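Local coordinates for DCN1-like protein 3 (PDB 4GBA), which promotes cullin neddylation by helping transfer NEDD8 from N-terminally acetylated NEDD8-conjugating E2 enzymes to cullin-RBX complexes, at residues Gln140-Ser150 against Leu186-Arg197. Sequence-based numbering, arbitrary orientation.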
loop_
_atom_site.group_PDB
_atom_site.type_symbol
_atom_site.label_atom_id
_atom_site.label_comp_id
_atom_site.label_asym_id
_atom_site.label_seq_id
_atom_site.Cartn_x
_atom_site.Cartn_y
_atom_site.Cartn_z
ATOM N N GLN A 140 -10.544 -8.604 11.443
ATOM C CA GLN A 140 -10.125 -8.841 12.825
ATOM C C GLN A 140 -8.628 -8.617 13.015
ATOM O O GLN A 140 -8.190 -8.099 14.046
ATOM C CB GLN A 140 -10.513 -10.246 13.288
ATOM C CG GLN A 140 -12.015 -10.466 13.386
ATOM C CD GLN A 140 -12.744 -9.351 14.145
ATOM O OE1 GLN A 140 -12.167 -8.666 14.999
ATOM N NE2 GLN A 140 -14.023 -9.166 13.825
ATOM N N TRP A 141 -7.847 -9.006 12.013
ATOM C CA TRP A 141 -6.413 -8.788 12.052
ATOM C C TRP A 141 -6.122 -7.300 12.231
ATOM O O TRP A 141 -5.227 -6.930 12.980
ATOM C CB TRP A 141 -5.743 -9.353 10.785
ATOM C CG TRP A 141 -4.325 -8.875 10.551
ATOM C CD1 TRP A 141 -3.923 -7.921 9.667
ATOM C CD2 TRP A 141 -3.140 -9.323 11.221
ATOM N NE1 TRP A 141 -2.564 -7.743 9.737
ATOM C CE2 TRP A 141 -2.052 -8.598 10.684
ATOM C CE3 TRP A 141 -2.886 -10.271 12.221
ATOM C CZ2 TRP A 141 -0.731 -8.789 11.105
ATOM C CZ3 TRP A 141 -1.578 -10.458 12.642
ATOM C CH2 TRP A 141 -0.515 -9.718 12.086
ATOM N N LEU A 142 -6.887 -6.449 11.550
ATOM C CA LEU A 142 -6.674 -5.006 11.640
ATOM C C LEU A 142 -7.243 -4.407 12.935
ATOM O O LEU A 142 -6.743 -3.388 13.421
ATOM C CB LEU A 142 -7.234 -4.275 10.404
ATOM C CG LEU A 142 -6.643 -4.587 9.018
ATOM C CD1 LEU A 142 -7.516 -3.987 7.921
ATOM C CD2 LEU A 142 -5.179 -4.132 8.859
ATOM N N ASN A 143 -8.294 -5.026 13.476
ATOM C CA ASN A 143 -8.802 -4.655 14.801
ATOM C C ASN A 143 -7.760 -4.968 15.852
ATOM O O ASN A 143 -7.491 -4.161 16.743
ATOM C CB ASN A 143 -10.083 -5.416 15.143
ATOM C CG ASN A 143 -11.283 -4.931 14.351
ATOM O OD1 ASN A 143 -11.314 -3.791 13.870
ATOM N ND2 ASN A 143 -12.287 -5.794 14.220
ATOM N N PHE A 144 -7.183 -6.159 15.730
ATOM C CA PHE A 144 -6.127 -6.617 16.618
ATOM C C PHE A 144 -4.953 -5.634 16.647
ATOM O O PHE A 144 -4.441 -5.300 17.707
ATOM C CB PHE A 144 -5.690 -8.029 16.197
ATOM C CG PHE A 144 -4.350 -8.448 16.731
ATOM C CD1 PHE A 144 -4.205 -8.849 18.045
ATOM C CD2 PHE A 144 -3.235 -8.460 15.909
ATOM C CE1 PHE A 144 -2.968 -9.239 18.531
ATOM C CE2 PHE A 144 -1.994 -8.847 16.394
ATOM C CZ PHE A 144 -1.862 -9.238 17.700
ATOM N N LEU A 145 -4.549 -5.153 15.477
ATOM C CA LEU A 145 -3.388 -4.272 15.375
ATOM C C LEU A 145 -3.624 -2.837 15.854
ATOM O O LEU A 145 -2.686 -2.170 16.283
ATOM C CB LEU A 145 -2.878 -4.231 13.934
ATOM C CG LEU A 145 -2.283 -5.505 13.349
ATOM C CD1 LEU A 145 -1.993 -5.288 11.850
ATOM C CD2 LEU A 145 -1.028 -5.896 14.115
ATOM N N THR A 146 -4.853 -2.346 15.736
ATOM C CA THR A 146 -5.176 -1.003 16.218
ATOM C C THR A 146 -5.204 -1.032 17.747
ATOM O O THR A 146 -4.736 -0.110 18.423
ATOM C CB THR A 146 -6.531 -0.499 15.662
ATOM O OG1 THR A 146 -7.590 -1.324 16.162
ATOM C CG2 THR A 146 -6.543 -0.546 14.140
ATOM N N GLU A 147 -5.741 -2.116 18.289
ATOM C CA GLU A 147 -5.702 -2.340 19.716
ATOM C C GLU A 147 -4.254 -2.515 20.156
ATOM O O GLU A 147 -3.820 -1.934 21.153
ATOM C CB GLU A 147 -6.522 -3.572 20.058
ATOM C CG GLU A 147 -6.426 -3.980 21.502
ATOM C CD GLU A 147 -7.521 -4.950 21.897
ATOM O OE1 GLU A 147 -8.603 -4.908 21.262
ATOM O OE2 GLU A 147 -7.294 -5.751 22.838
ATOM N N ASN A 148 -3.503 -3.311 19.397
ATOM C CA ASN A 148 -2.084 -3.556 19.669
ATOM C C ASN A 148 -1.818 -4.126 21.067
ATOM O O ASN A 148 -0.981 -3.605 21.811
ATOM C CB ASN A 148 -1.250 -2.284 19.439
ATOM C CG ASN A 148 0.248 -2.568 19.386
ATOM O OD1 ASN A 148 0.673 -3.718 19.226
ATOM N ND2 ASN A 148 1.053 -1.519 19.510
ATOM N N PRO A 149 -2.518 -5.217 21.411
ATOM C CA PRO A 149 -2.425 -5.888 22.716
ATOM C C PRO A 149 -0.987 -6.044 23.198
ATOM O O PRO A 149 -0.730 -5.805 24.373
ATOM C CB PRO A 149 -3.015 -7.277 22.442
ATOM C CG PRO A 149 -3.954 -7.070 21.312
ATOM C CD PRO A 149 -3.401 -5.936 20.475
ATOM N N SER A 150 -0.075 -6.436 22.308
ATOM C CA SER A 150 1.295 -6.767 22.703
ATOM C C SER A 150 2.290 -5.640 22.440
ATOM O O SER A 150 3.502 -5.858 22.446
ATOM C CB SER A 150 1.774 -8.071 22.030
ATOM O OG SER A 150 1.778 -7.991 20.608
ATOM N N LEU A 186 3.857 -12.878 15.990
ATOM C CA LEU A 186 2.703 -11.984 15.979
ATOM C C LEU A 186 1.402 -12.671 15.511
ATOM O O LEU A 186 0.315 -12.356 16.005
ATOM C CB LEU A 186 2.976 -10.729 15.144
ATOM C CG LEU A 186 1.877 -9.660 15.235
ATOM C CD1 LEU A 186 1.757 -9.124 16.676
ATOM C CD2 LEU A 186 2.094 -8.519 14.248
ATOM N N PHE A 187 1.501 -13.598 14.562
ATOM C CA PHE A 187 0.312 -14.304 14.095
ATOM C C PHE A 187 -0.322 -15.122 15.225
ATOM O O PHE A 187 -1.544 -15.192 15.332
ATOM C CB PHE A 187 0.609 -15.191 12.878
ATOM C CG PHE A 187 1.086 -14.430 11.651
ATOM C CD1 PHE A 187 1.178 -13.051 11.652
ATOM C CD2 PHE A 187 1.432 -15.112 10.493
ATOM C CE1 PHE A 187 1.623 -12.361 10.526
ATOM C CE2 PHE A 187 1.877 -14.431 9.367
ATOM C CZ PHE A 187 1.975 -13.052 9.389
ATOM N N ASP A 188 0.510 -15.727 16.072
ATOM C CA ASP A 188 0.019 -16.499 17.217
ATOM C C ASP A 188 -0.640 -15.597 18.268
ATOM O O ASP A 188 -1.707 -15.919 18.799
ATOM C CB ASP A 188 1.137 -17.333 17.862
ATOM C CG ASP A 188 0.589 -18.503 18.686
ATOM O OD1 ASP A 188 -0.284 -19.252 18.176
ATOM O OD2 ASP A 188 1.016 -18.673 19.851
ATOM N N THR A 189 0.008 -14.474 18.562
ATOM C CA THR A 189 -0.563 -13.458 19.436
ATOM C C THR A 189 -1.964 -13.063 18.965
ATOM O O THR A 189 -2.862 -12.800 19.774
ATOM C CB THR A 189 0.316 -12.192 19.462
ATOM O OG1 THR A 189 1.649 -12.533 19.856
ATOM C CG2 THR A 189 -0.253 -11.162 20.422
ATOM N N PHE A 190 -2.135 -13.020 17.646
ATOM C CA PHE A 190 -3.397 -12.628 17.044
ATOM C C PHE A 190 -4.423 -13.732 17.174
ATOM O O PHE A 190 -5.576 -13.481 17.486
ATOM C CB PHE A 190 -3.211 -12.276 15.561
ATOM C CG PHE A 190 -4.481 -12.371 14.761
ATOM C CD1 PHE A 190 -5.479 -11.411 14.901
ATOM C CD2 PHE A 190 -4.684 -13.423 13.877
ATOM C CE1 PHE A 190 -6.664 -11.498 14.171
ATOM C CE2 PHE A 190 -5.865 -13.517 13.139
ATOM C CZ PHE A 190 -6.857 -12.552 13.288
ATOM N N VAL A 191 -4.008 -14.960 16.914
ATOM C CA VAL A 191 -4.933 -16.073 17.005
ATOM C C VAL A 191 -5.497 -16.190 18.426
ATOM O O VAL A 191 -6.689 -16.438 18.610
ATOM C CB VAL A 191 -4.284 -17.383 16.529
ATOM C CG1 VAL A 191 -5.089 -18.583 16.995
ATOM C CG2 VAL A 191 -4.156 -17.375 15.003
ATOM N N GLU A 192 -4.643 -15.989 19.425
ATOM C CA GLU A 192 -5.086 -16.017 20.816
ATOM C C GLU A 192 -6.099 -14.902 21.045
ATOM O O GLU A 192 -7.236 -15.155 21.458
ATOM C CB GLU A 192 -3.904 -15.877 21.791
ATOM C CG GLU A 192 -2.778 -16.912 21.598
ATOM C CD GLU A 192 -3.281 -18.363 21.523
ATOM O OE1 GLU A 192 -3.038 -19.136 22.480
ATOM O OE2 GLU A 192 -3.906 -18.738 20.499
ATOM N N TRP A 193 -5.675 -13.673 20.764
ATOM C CA TRP A 193 -6.546 -12.508 20.854
ATOM C C TRP A 193 -7.884 -12.725 20.148
ATOM O O TRP A 193 -8.927 -12.267 20.613
ATOM C CB TRP A 193 -5.841 -11.295 20.262
ATOM C CG TRP A 193 -6.677 -10.031 20.233
ATOM C CD1 TRP A 193 -6.665 -9.016 21.156
ATOM C CD2 TRP A 193 -7.621 -9.635 19.219
ATOM N NE1 TRP A 193 -7.544 -8.024 20.782
ATOM C CE2 TRP A 193 -8.144 -8.380 19.594
ATOM C CE3 TRP A 193 -8.078 -10.223 18.029
ATOM C CZ2 TRP A 193 -9.097 -7.701 18.829
ATOM C CZ3 TRP A 193 -9.031 -9.550 17.270
ATOM C CH2 TRP A 193 -9.527 -8.303 17.671
ATOM N N GLU A 194 -7.848 -13.430 19.027
ATOM C CA GLU A 194 -9.043 -13.646 18.228
ATOM C C GLU A 194 -9.911 -14.764 18.801
ATOM O O GLU A 194 -11.132 -14.767 18.618
ATOM C CB GLU A 194 -8.671 -13.938 16.775
ATOM C CG GLU A 194 -9.833 -14.413 15.921
ATOM C CD GLU A 194 -10.892 -13.340 15.709
ATOM O OE1 GLU A 194 -10.694 -12.205 16.201
ATOM O OE2 GLU A 194 -11.918 -13.632 15.051
ATOM N N MET A 195 -9.283 -15.718 19.484
ATOM C CA MET A 195 -10.028 -16.724 20.246
ATOM C C MET A 195 -10.751 -16.074 21.428
ATOM O O MET A 195 -11.912 -16.369 21.701
ATOM C CB MET A 195 -9.105 -17.845 20.747
ATOM C CG MET A 195 -8.649 -18.797 19.659
ATOM S SD MET A 195 -10.016 -19.193 18.551
ATOM C CE MET A 195 -10.750 -20.626 19.340
ATOM N N GLU A 196 -10.058 -15.184 22.126
ATOM C CA GLU A 196 -10.656 -14.492 23.256
ATOM C C GLU A 196 -11.858 -13.651 22.840
ATOM O O GLU A 196 -12.878 -13.648 23.533
ATOM C CB GLU A 196 -9.628 -13.625 23.989
ATOM C CG GLU A 196 -10.250 -12.604 24.937
ATOM C CD GLU A 196 -11.162 -13.238 25.988
ATOM O OE1 GLU A 196 -10.888 -14.390 26.398
ATOM O OE2 GLU A 196 -12.153 -12.585 26.397
ATOM N N ARG A 197 -11.753 -12.935 21.722
ATOM C CA ARG A 197 -12.869 -12.087 21.323
ATOM C C ARG A 197 -14.075 -12.905 20.871
ATOM O O ARG A 197 -15.211 -12.492 21.067
ATOM C CB ARG A 197 -12.472 -11.045 20.274
ATOM C CG ARG A 197 -12.210 -11.601 18.900
ATOM C CD ARG A 197 -12.512 -10.555 17.854
ATOM N NE ARG A 197 -13.946 -10.381 17.709
ATOM C CZ ARG A 197 -14.697 -11.099 16.879
ATOM N NH1 ARG A 197 -14.140 -12.034 16.128
ATOM N NH2 ARG A 197 -16.005 -10.881 16.799
HETATM O O HOH W 1 3.358 -10.700 19.531
#
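Phe187, Trp141, Phe190, Phe144 and Trp193 form an aromatic cluster in which four edge-to-face pairs, two of them offset, alternate between two helices. Phe187 turns its edge to Trp141 in an offset pair with nearly perpendicular planes; Trp141 in turn points its edge at the Phe190 face, its CE3 lying 3.7 Å from Phe190 CG. Phe190 then meets the face of Phe144 offset, and Phe144 presents its edge to the five-membered ring of Trp193, CD1 to CG 3.5 Å. With CG anti to the backbone N, Phe144 is a knob among Leu186, Thr189, Phe190 and Trp193; Phe190 CA sits over its face, 3.8 Å from the ring centroid, a CH-pi contact. Trp193 is the reciprocal knob, inserted among Gln140, Asn143, Phe144 and Glu147. Its NE1 donates to Glu147 OE2 (3.1 Å, 153° at the hydrogen); OE2 lies in the indole plane, whereas NE1 approaches from above the carboxylate plane. An alanine in place of Trp193 would probably leave Glu147 without this donor and open a gap against the Phe144 edge. Beside Trp193, the Gln140 amide stacks on the Arg197 guanidinium, planes 7° apart, while Arg197 NH1 forms a salt bridge with Glu194 OE2 (2.9 Å), an oxygen that Arg198 also engages. The axes of 140-147 and 186-197 come within 10.2 Å of each other and cross at 101°. Within the cullin-binding part of the DCUN1 domain, this interface joins helix 138-147 to the C-terminal helix 185-199; Trp141 continues the aromatic packing to Trp126 of helix 119-129 and Phe163 of helix 157-169.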